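Local coordinates for post-proline cleaving enzyme (Rickettsia typhi, PDB 4HVT), which probably acts as a serine-type oligopeptidase of the prolyl oligopeptidase family, cutting peptides after proline, at residues A[247-259]-A[293-305]. Residues are numbered along the deposited sequence; the frame is centred on the assembly and turned at random. Where two conformers were deposited one is given.
Sequences KLLSDTISSSLIF and TLQGSFKEYVFWL
The methyl CD2 of L294 sits over one face of the F259 ring, 3.7 Å from its centroid and almost on the ring normal, a CH-pi contact. F259 also meets the indole of W304 obliquely, its CE1 lying 3.8 Å from CH2, with the ring planes at 79°. Two neighbours within the hairpin flank that indole, CA of L294 against one face and CG2 of V302 in plane at its edge. These contacts join two successive four-stranded antiparallel sheets, blades of the N-terminal beta-propeller: the loop between strands 242-247 and 257-263 packs, with F259, on the hairpin 293-305. Here the two sheets meet through apolar side chains, a task suited to leucine, valine and aromatic rings. The first torsion of L248, -179°, sets CG opposite the backbone N and carries CD1 to 4.0 Å from CG1 of V302, the side chains crossing at about a right angle. L249 CD2 presses on the same valine methyl, 3.8 Å away, so CG1 receives both leucines. Farther along, I253 lies against the type II' turn from F298 to Y301, its CG2 3.7 Å from the carbonyl O of K299; E300 lays its CG beside that methyl, while its OE1 is hydrogen-bonded to H326 NE2. One water joins the loop to the hairpin beside the turn, which suits a small serine: S297 OG, placed between backbone N and carbonyl carbon (chi1 65°), donates to it at 2.8 Å. The same water accepts from S250 N and donates to the carbonyl O of K299, 2.8 Å away.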
ATOM      1  N   LYS A 247     -13.134  12.305   8.983  1.00  8.92           N
ATOM      2  CA  LYS A 247     -14.539  12.276   9.445  1.00  9.59           C
ATOM      3  C   LYS A 247     -14.886  10.985  10.168  1.00  9.31           C
ATOM      4  O   LYS A 247     -14.434   9.874   9.754  1.00  9.31           O
ATOM      5  CB  LYS A 247     -15.467  12.423   8.278  1.00 10.14           C
ATOM      6  CG  LYS A 247     -15.449  13.769   7.580  1.00 10.95           C
ATOM      7  CD  LYS A 247     -16.244  14.798   8.410  1.00 11.43           C
ATOM      8  CE  LYS A 247     -15.957  16.264   8.073  1.00 12.22           C
ATOM      9  NZ  LYS A 247     -16.076  16.487   6.594  1.00 13.17           N
ATOM     10  N   LEU A 248     -15.641  11.104  11.263  1.00  9.10           N
ATOM     11  CA  LEU A 248     -16.126   9.926  11.972  1.00  9.03           C
ATOM     12  C   LEU A 248     -17.228   9.145  11.203  1.00  9.07           C
ATOM     13  O   LEU A 248     -17.216   7.911  11.106  1.00  8.73           O
ATOM     14  CB  LEU A 248     -16.621  10.308  13.359  1.00  9.62           C
ATOM     15  CG  LEU A 248     -17.156   9.228  14.285  1.00 10.12           C
ATOM     16  CD1 LEU A 248     -16.050   8.226  14.608  1.00 10.20           C
ATOM     17  CD2 LEU A 248     -17.693   9.802  15.580  1.00 10.85           C
ATOM     18  N   LEU A 249     -18.157   9.927  10.687  1.00  9.17           N
ATOM     19  CA  LEU A 249     -19.343   9.428   9.927  1.00  9.39           C
ATOM     20  C   LEU A 249     -19.336   9.970   8.519  1.00  9.58           C
ATOM     21  O   LEU A 249     -18.489  10.759   8.143  1.00 10.41           O
ATOM     22  CB  LEU A 249     -20.655   9.826  10.586  1.00  9.64           C
ATOM     23  CG  LEU A 249     -20.745   9.549  12.089  1.00  9.72           C
ATOM     24  CD1 LEU A 249     -22.018  10.037  12.695  1.00 10.38           C
ATOM     25  CD2 LEU A 249     -20.612   8.030  12.320  1.00  9.65           C
ATOM     26  N   SER A 250     -20.275   9.494   7.685  1.00  9.74           N
ATOM     27  CA  SER A 250     -20.511  10.125   6.395  1.00 10.18           C
ATOM     28  C   SER A 250     -20.907  11.598   6.617  1.00 10.50           C
ATOM     29  O   SER A 250     -21.643  11.853   7.507  1.00 10.53           O
ATOM     30  CB  SER A 250     -21.708   9.425   5.724  1.00 10.50           C
ATOM     31  OG  SER A 250     -22.103  10.140   4.557  1.00 10.98           O
ATOM     32  N   ASP A 251     -20.441  12.533   5.789  1.00 10.97           N
ATOM     33  CA  ASP A 251     -20.878  13.915   5.810  1.00 11.62           C
ATOM     34  C   ASP A 251     -22.416  13.991   5.717  1.00 12.20           C
ATOM     35  O   ASP A 251     -23.007  14.939   6.155  1.00 12.28           O
ATOM     36  CB  ASP A 251     -20.313  14.716   4.657  1.00 12.49           C
ATOM     37  CG  ASP A 251     -18.872  15.154   4.867  1.00 13.35           C
ATOM     38  OD1 ASP A 251     -18.558  15.608   5.976  1.00 14.53           O
ATOM     39  OD2 ASP A 251     -18.072  15.103   3.915  1.00 14.66           O
ATOM     40  N   THR A 252     -23.058  12.991   5.083  1.00 12.51           N
ATOM     41  CA  THR A 252     -24.512  13.077   4.960  1.00 13.00           C
ATOM     42  C   THR A 252     -25.220  12.875   6.295  1.00 12.88           C
ATOM     43  O   THR A 252     -26.426  13.184   6.412  1.00 13.28           O
ATOM     44  CB  THR A 252     -25.130  12.046   3.976  1.00 13.97           C
ATOM     45  OG1 THR A 252     -24.835  10.722   4.441  1.00 13.07           O
ATOM     46  CG2 THR A 252     -24.580  12.219   2.582  1.00 14.58           C
ATOM     47  N   ILE A 253     -24.513  12.343   7.274  1.00 11.84           N
ATOM     48  CA  ILE A 253     -25.018  12.148   8.620  1.00 12.34           C
ATOM     49  C   ILE A 253     -24.464  13.228   9.549  1.00 12.69           C
ATOM     50  O   ILE A 253     -25.226  13.800  10.336  1.00 12.85           O
ATOM     51  CB  ILE A 253     -24.609  10.755   9.094  1.00 12.30           C
ATOM     52  CG1 ILE A 253     -24.969   9.695   8.013  1.00 12.45           C
ATOM     53  CG2 ILE A 253     -25.225  10.434  10.437  1.00 13.31           C
ATOM     54  CD1 ILE A 253     -26.447   9.461   7.794  1.00 13.03           C
ATOM     55  N   SER A 254     -23.143  13.430   9.508  1.00 12.55           N
ATOM     56  CA  SER A 254     -22.522  14.524  10.259  1.00 13.17           C
ATOM     57  C   SER A 254     -21.304  15.027   9.523  1.00 13.75           C
ATOM     58  O   SER A 254     -20.429  14.248   9.155  1.00 12.95           O
ATOM     59  CB  SER A 254     -22.068  14.102  11.642  1.00 12.66           C
ATOM     60  OG  SER A 254     -21.398  15.175  12.338  1.00 13.10           O
ATOM     61  N   SER A 255     -21.210  16.344   9.403  1.00 15.76           N
ATOM     62  CA  SER A 255     -19.988  16.975   8.887  0.50 16.25           C
ATOM     63  C   SER A 255     -19.129  17.579  10.022  1.00 16.76           C
ATOM     64  O   SER A 255     -18.051  18.119   9.792  1.00 18.66           O
ATOM     65  CB  SER A 255     -20.376  17.997   7.795  0.50 16.95           C
ATOM     66  OG  SER A 255     -21.298  18.988   8.282  0.50 16.90           O
ATOM     67  N   SER A 256     -19.585  17.467  11.246  1.00 16.06           N
ATOM     68  CA  SER A 256     -18.976  18.117  12.348  1.00 15.43           C
ATOM     69  C   SER A 256     -18.298  17.173  13.353  1.00 15.17           C
ATOM     70  O   SER A 256     -17.747  17.627  14.378  1.00 17.79           O
ATOM     71  CB  SER A 256     -20.041  18.916  13.077  1.00 15.39           C
ATOM     72  OG  SER A 256     -21.177  18.146  13.492  1.00 14.88           O
ATOM     73  N   LEU A 257     -18.444  15.882  13.165  1.00 12.54           N
ATOM     74  CA  LEU A 257     -17.773  14.967  14.058  1.00 11.78           C
ATOM     75  C   LEU A 257     -16.486  14.540  13.360  1.00 10.41           C
ATOM     76  O   LEU A 257     -16.518  13.892  12.331  1.00  9.76           O
ATOM     77  CB  LEU A 257     -18.674  13.782  14.400  1.00 12.10           C
ATOM     78  CG  LEU A 257     -19.907  14.165  15.259  1.00 12.84           C
ATOM     79  CD1 LEU A 257     -20.849  12.967  15.199  1.00 13.54           C
ATOM     80  CD2 LEU A 257     -19.592  14.610  16.720  1.00 13.68           C
ATOM     81  N   ILE A 258     -15.362  14.854  13.989  1.00  9.97           N
ATOM     82  CA  ILE A 258     -14.060  14.527  13.494  1.00  9.58           C
ATOM     83  C   ILE A 258     -13.407  13.464  14.366  1.00  9.14           C
ATOM     84  O   ILE A 258     -13.406  13.578  15.613  1.00  9.46           O
ATOM     85  CB  ILE A 258     -13.167  15.825  13.440  1.00  9.68           C
ATOM     86  CG1 ILE A 258     -13.800  16.925  12.548  1.00 10.56           C
ATOM     87  CG2 ILE A 258     -11.721  15.492  13.063  1.00  9.50           C
ATOM     88  CD1 ILE A 258     -13.862  16.629  11.081  1.00 11.26           C
ATOM     89  N   PHE A 259     -12.853  12.430  13.707  1.00  8.47           N
ATOM     90  CA  PHE A 259     -12.122  11.373  14.368  1.00  8.06           C
ATOM     91  C   PHE A 259     -10.672  11.776  14.385  1.00  7.93           C
ATOM     92  O   PHE A 259     -10.050  11.917  13.345  1.00  7.60           O
ATOM     93  CB  PHE A 259     -12.353  10.076  13.578  1.00  7.94           C
ATOM     94  CG  PHE A 259     -11.613   8.847  14.120  1.00  7.69           C
ATOM     95  CD1 PHE A 259     -11.977   8.262  15.328  1.00  7.71           C
ATOM     96  CD2 PHE A 259     -10.645   8.258  13.390  1.00  7.59           C
ATOM     97  CE1 PHE A 259     -11.354   7.135  15.810  1.00  7.67           C
ATOM     98  CE2 PHE A 259     -10.030   7.093  13.859  1.00  7.48           C
ATOM     99  CZ  PHE A 259     -10.361   6.541  15.061  1.00  7.65           C
ATOM    100  N   THR A 293      -9.361  -0.770  15.541  1.00  7.89           N
ATOM    101  CA  THR A 293      -9.297   0.235  14.490  1.00  7.81           C
ATOM    102  C   THR A 293     -10.649   0.514  13.854  1.00  7.74           C
ATOM    103  O   THR A 293     -11.462  -0.383  13.665  1.00  7.64           O
ATOM    104  CB  THR A 293      -8.293  -0.171  13.389  1.00  7.91           C
ATOM    105  OG1 THR A 293      -8.572  -1.490  12.954  1.00  8.43           O
ATOM    106  CG2 THR A 293      -6.865  -0.076  13.952  1.00  8.21           C
ATOM    107  N   LEU A 294     -10.901   1.788  13.608  1.00  7.77           N
ATOM    108  CA  LEU A 294     -12.101   2.207  12.918  1.00  7.64           C
ATOM    109  C   LEU A 294     -12.065   1.825  11.468  1.00  7.65           C
ATOM    110  O   LEU A 294     -11.154   2.162  10.734  1.00  7.35           O
ATOM    111  CB  LEU A 294     -12.263   3.727  13.037  1.00  7.84           C
ATOM    112  CG  LEU A 294     -13.491   4.351  12.321  1.00  7.94           C
ATOM    113  CD1 LEU A 294     -14.824   3.828  12.924  1.00  8.13           C
ATOM    114  CD2 LEU A 294     -13.341   5.881  12.446  1.00  8.04           C
ATOM    115  N   GLN A 295     -13.117   1.148  11.035  1.00  8.19           N
ATOM    116  CA  GLN A 295     -13.186   0.622   9.656  1.00  8.24           C
ATOM    117  C   GLN A 295     -14.234   1.248   8.748  1.00  8.32           C
ATOM    118  O   GLN A 295     -14.299   0.962   7.536  1.00  8.28           O
ATOM    119  CB  GLN A 295     -13.428  -0.895   9.697  1.00  8.61           C
ATOM    120  CG  GLN A 295     -12.281  -1.659  10.347  1.00  8.92           C
ATOM    121  CD  GLN A 295     -11.017  -1.551   9.579  1.00  9.13           C
ATOM    122  OE1 GLN A 295     -11.021  -1.454   8.329  1.00  9.66           O
ATOM    123  NE2 GLN A 295      -9.895  -1.506  10.278  1.00  9.31           N
ATOM    124  N   GLY A 296     -15.073   2.099   9.286  1.00  8.11           N
ATOM    125  CA  GLY A 296     -16.145   2.703   8.520  1.00  8.01           C
ATOM    126  C   GLY A 296     -17.341   3.042   9.391  1.00  7.96           C
ATOM    127  O   GLY A 296     -17.341   2.801  10.611  1.00  8.02           O
ATOM    128  N   SER A 297     -18.422   3.458   8.733  1.00  8.14           N
ATOM    129  CA  SER A 297     -19.694   3.829   9.405  1.00  8.23           C
ATOM    130  C   SER A 297     -20.859   3.619   8.451  1.00  8.62           C
ATOM    131  O   SER A 297     -20.701   3.482   7.264  1.00  8.40           O
ATOM    132  CB  SER A 297     -19.672   5.266   9.812  1.00  8.07           C
ATOM    133  OG  SER A 297     -19.615   6.133   8.700  1.00  7.87           O
ATOM    134  N   PHE A 298     -22.048   3.668   9.049  1.00  9.17           N
ATOM    135  CA  PHE A 298     -23.301   3.649   8.345  1.00  9.75           C
ATOM    136  C   PHE A 298     -24.294   4.346   9.259  1.00 10.09           C
ATOM    137  O   PHE A 298     -24.486   3.929  10.413  1.00  9.68           O
ATOM    138  CB  PHE A 298     -23.766   2.238   8.091  1.00 10.37           C
ATOM    139  CG  PHE A 298     -25.025   2.159   7.253  1.00 11.09           C
ATOM    140  CD1 PHE A 298     -25.032   2.637   5.957  1.00 11.35           C
ATOM    141  CD2 PHE A 298     -26.218   1.665   7.792  1.00 12.08           C
ATOM    142  CE1 PHE A 298     -26.201   2.566   5.190  1.00 12.12           C
ATOM    143  CE2 PHE A 298     -27.390   1.603   7.030  1.00 12.52           C
ATOM    144  CZ  PHE A 298     -27.371   2.033   5.727  1.00 12.42           C
ATOM    145  N   LYS A 299     -24.956   5.371   8.743  1.00 10.51           N
ATOM    146  CA  LYS A 299     -25.819   6.207   9.575  1.00 11.01           C
ATOM    147  C   LYS A 299     -24.998   6.631  10.806  1.00 10.65           C
ATOM    148  O   LYS A 299     -23.860   7.017  10.662  1.00  9.76           O
ATOM    149  CB  LYS A 299     -27.160   5.511   9.914  1.00 12.25           C
ATOM    150  CG  LYS A 299     -27.835   4.895   8.715  1.00 13.34           C
ATOM    151  CD  LYS A 299     -28.216   5.851   7.709  1.00 14.28           C
ATOM    152  CE  LYS A 299     -29.504   5.333   6.990  1.00 15.48           C
ATOM    153  NZ  LYS A 299     -29.859   6.351   5.995  1.00 15.99           N
ATOM    154  N   GLU A 300     -25.560   6.521  11.993  1.00 11.05           N
ATOM    155  CA  GLU A 300     -24.860   6.945  13.223  1.00 11.32           C
ATOM    156  C   GLU A 300     -24.053   5.814  13.889  1.00 10.83           C
ATOM    157  O   GLU A 300     -23.573   5.983  14.995  1.00 10.37           O
ATOM    158  CB  GLU A 300     -25.902   7.514  14.220  1.00 12.66           C
ATOM    159  CG  GLU A 300     -26.483   8.826  13.713  1.00 13.82           C
ATOM    160  CD  GLU A 300     -27.444   9.501  14.653  1.00 16.01           C
ATOM    161  OE1 GLU A 300     -27.520   9.094  15.832  1.00 17.62           O
ATOM    162  OE2 GLU A 300     -28.168  10.455  14.196  1.00 17.52           O
ATOM    163  N   TYR A 301     -23.815   4.700  13.191  1.00 10.45           N
ATOM    164  CA  TYR A 301     -23.095   3.552  13.736  1.00 10.25           C
ATOM    165  C   TYR A 301     -21.678   3.469  13.147  1.00  9.59           C
ATOM    166  O   TYR A 301     -21.519   3.826  11.972  1.00  9.33           O
ATOM    167  CB  TYR A 301     -23.860   2.257  13.440  1.00 10.72           C
ATOM    168  CG  TYR A 301     -25.132   2.194  14.245  1.00 11.69           C
ATOM    169  CD1 TYR A 301     -26.238   2.950  13.881  1.00 12.17           C
ATOM    170  CD2 TYR A 301     -25.189   1.473  15.420  1.00 12.33           C
ATOM    171  CE1 TYR A 301     -27.373   2.971  14.643  1.00 13.08           C
ATOM    172  CE2 TYR A 301     -26.334   1.476  16.178  1.00 13.09           C
ATOM    173  CZ  TYR A 301     -27.406   2.247  15.800  1.00 13.51           C
ATOM    174  OH  TYR A 301     -28.540   2.306  16.574  1.00 14.94           O
ATOM    175  N   VAL A 302     -20.713   2.959  13.896  1.00  9.16           N
ATOM    176  CA  VAL A 302     -19.336   2.836  13.509  1.00  8.85           C
ATOM    177  C   VAL A 302     -18.889   1.401  13.669  1.00  8.91           C
ATOM    178  O   VAL A 302     -19.413   0.687  14.510  1.00  9.48           O
ATOM    179  CB  VAL A 302     -18.412   3.786  14.325  1.00  8.58           C
ATOM    180  CG1 VAL A 302     -18.609   5.238  13.904  1.00  8.55           C
ATOM    181  CG2 VAL A 302     -18.693   3.636  15.778  1.00  8.78           C
ATOM    182  N   PHE A 303     -18.012   0.967  12.771  1.00  8.48           N
ATOM    183  CA  PHE A 303     -17.503  -0.404  12.720  1.00  8.60           C
ATOM    184  C   PHE A 303     -16.073  -0.441  13.131  1.00  8.33           C
ATOM    185  O   PHE A 303     -15.262   0.309  12.588  1.00  8.08           O
ATOM    186  CB  PHE A 303     -17.597  -0.954  11.304  1.00  8.82           C
ATOM    187  CG  PHE A 303     -18.994  -0.900  10.723  1.00  9.24           C
ATOM    188  CD1 PHE A 303     -19.941  -1.713  11.224  1.00  9.90           C
ATOM    189  CD2 PHE A 303     -19.345   0.011   9.732  1.00  9.60           C
ATOM    190  CE1 PHE A 303     -21.234  -1.689  10.770  1.00 10.26           C
ATOM    191  CE2 PHE A 303     -20.647   0.058   9.285  1.00 10.14           C
ATOM    192  CZ  PHE A 303     -21.602  -0.762   9.841  1.00 10.34           C
ATOM    193  N   TRP A 304     -15.707  -1.384  14.019  1.00  8.46           N
ATOM    194  CA  TRP A 304     -14.389  -1.467  14.581  1.00  8.24           C
ATOM    195  C   TRP A 304     -13.887  -2.904  14.480  1.00  8.35           C
ATOM    196  O   TRP A 304     -14.599  -3.877  14.786  1.00  8.37           O
ATOM    197  CB  TRP A 304     -14.377  -1.013  16.035  1.00  8.44           C
ATOM    198  CG  TRP A 304     -14.543   0.460  16.198  1.00  8.28           C
ATOM    199  CD1 TRP A 304     -15.679   1.177  15.968  1.00  8.26           C
ATOM    200  CD2 TRP A 304     -13.538   1.429  16.595  1.00  8.16           C
ATOM    201  NE1 TRP A 304     -15.444   2.539  16.157  1.00  8.19           N
ATOM    202  CE2 TRP A 304     -14.140   2.708  16.564  1.00  7.99           C
ATOM    203  CE3 TRP A 304     -12.166   1.330  16.959  1.00  8.07           C
ATOM    204  CZ2 TRP A 304     -13.444   3.876  16.916  1.00  8.03           C
ATOM    205  CZ3 TRP A 304     -11.492   2.484  17.295  1.00  8.07           C
ATOM    206  CH2 TRP A 304     -12.139   3.743  17.304  1.00  8.01           C
ATOM    207  N   LEU A 305     -12.656  -3.017  14.005  1.00  8.16           N
ATOM    208  CA  LEU A 305     -11.939  -4.284  13.922  1.00  8.33           C
ATOM    209  C   LEU A 305     -11.101  -4.488  15.173  1.00  8.66           C
ATOM    210  O   LEU A 305     -10.433  -3.561  15.604  1.00  8.60           O
ATOM    211  CB  LEU A 305     -11.001  -4.285  12.710  1.00  8.03           C
ATOM    212  CG  LEU A 305     -10.085  -5.489  12.470  1.00  8.06           C
ATOM    213  CD1 LEU A 305     -10.949  -6.711  12.215  1.00  8.51           C
ATOM    214  CD2 LEU A 305      -9.117  -5.210  11.344  1.00  7.90           C
TER
HETATM  215  O   HOH W   1     -22.151   7.237   8.444  1.00  8.66           O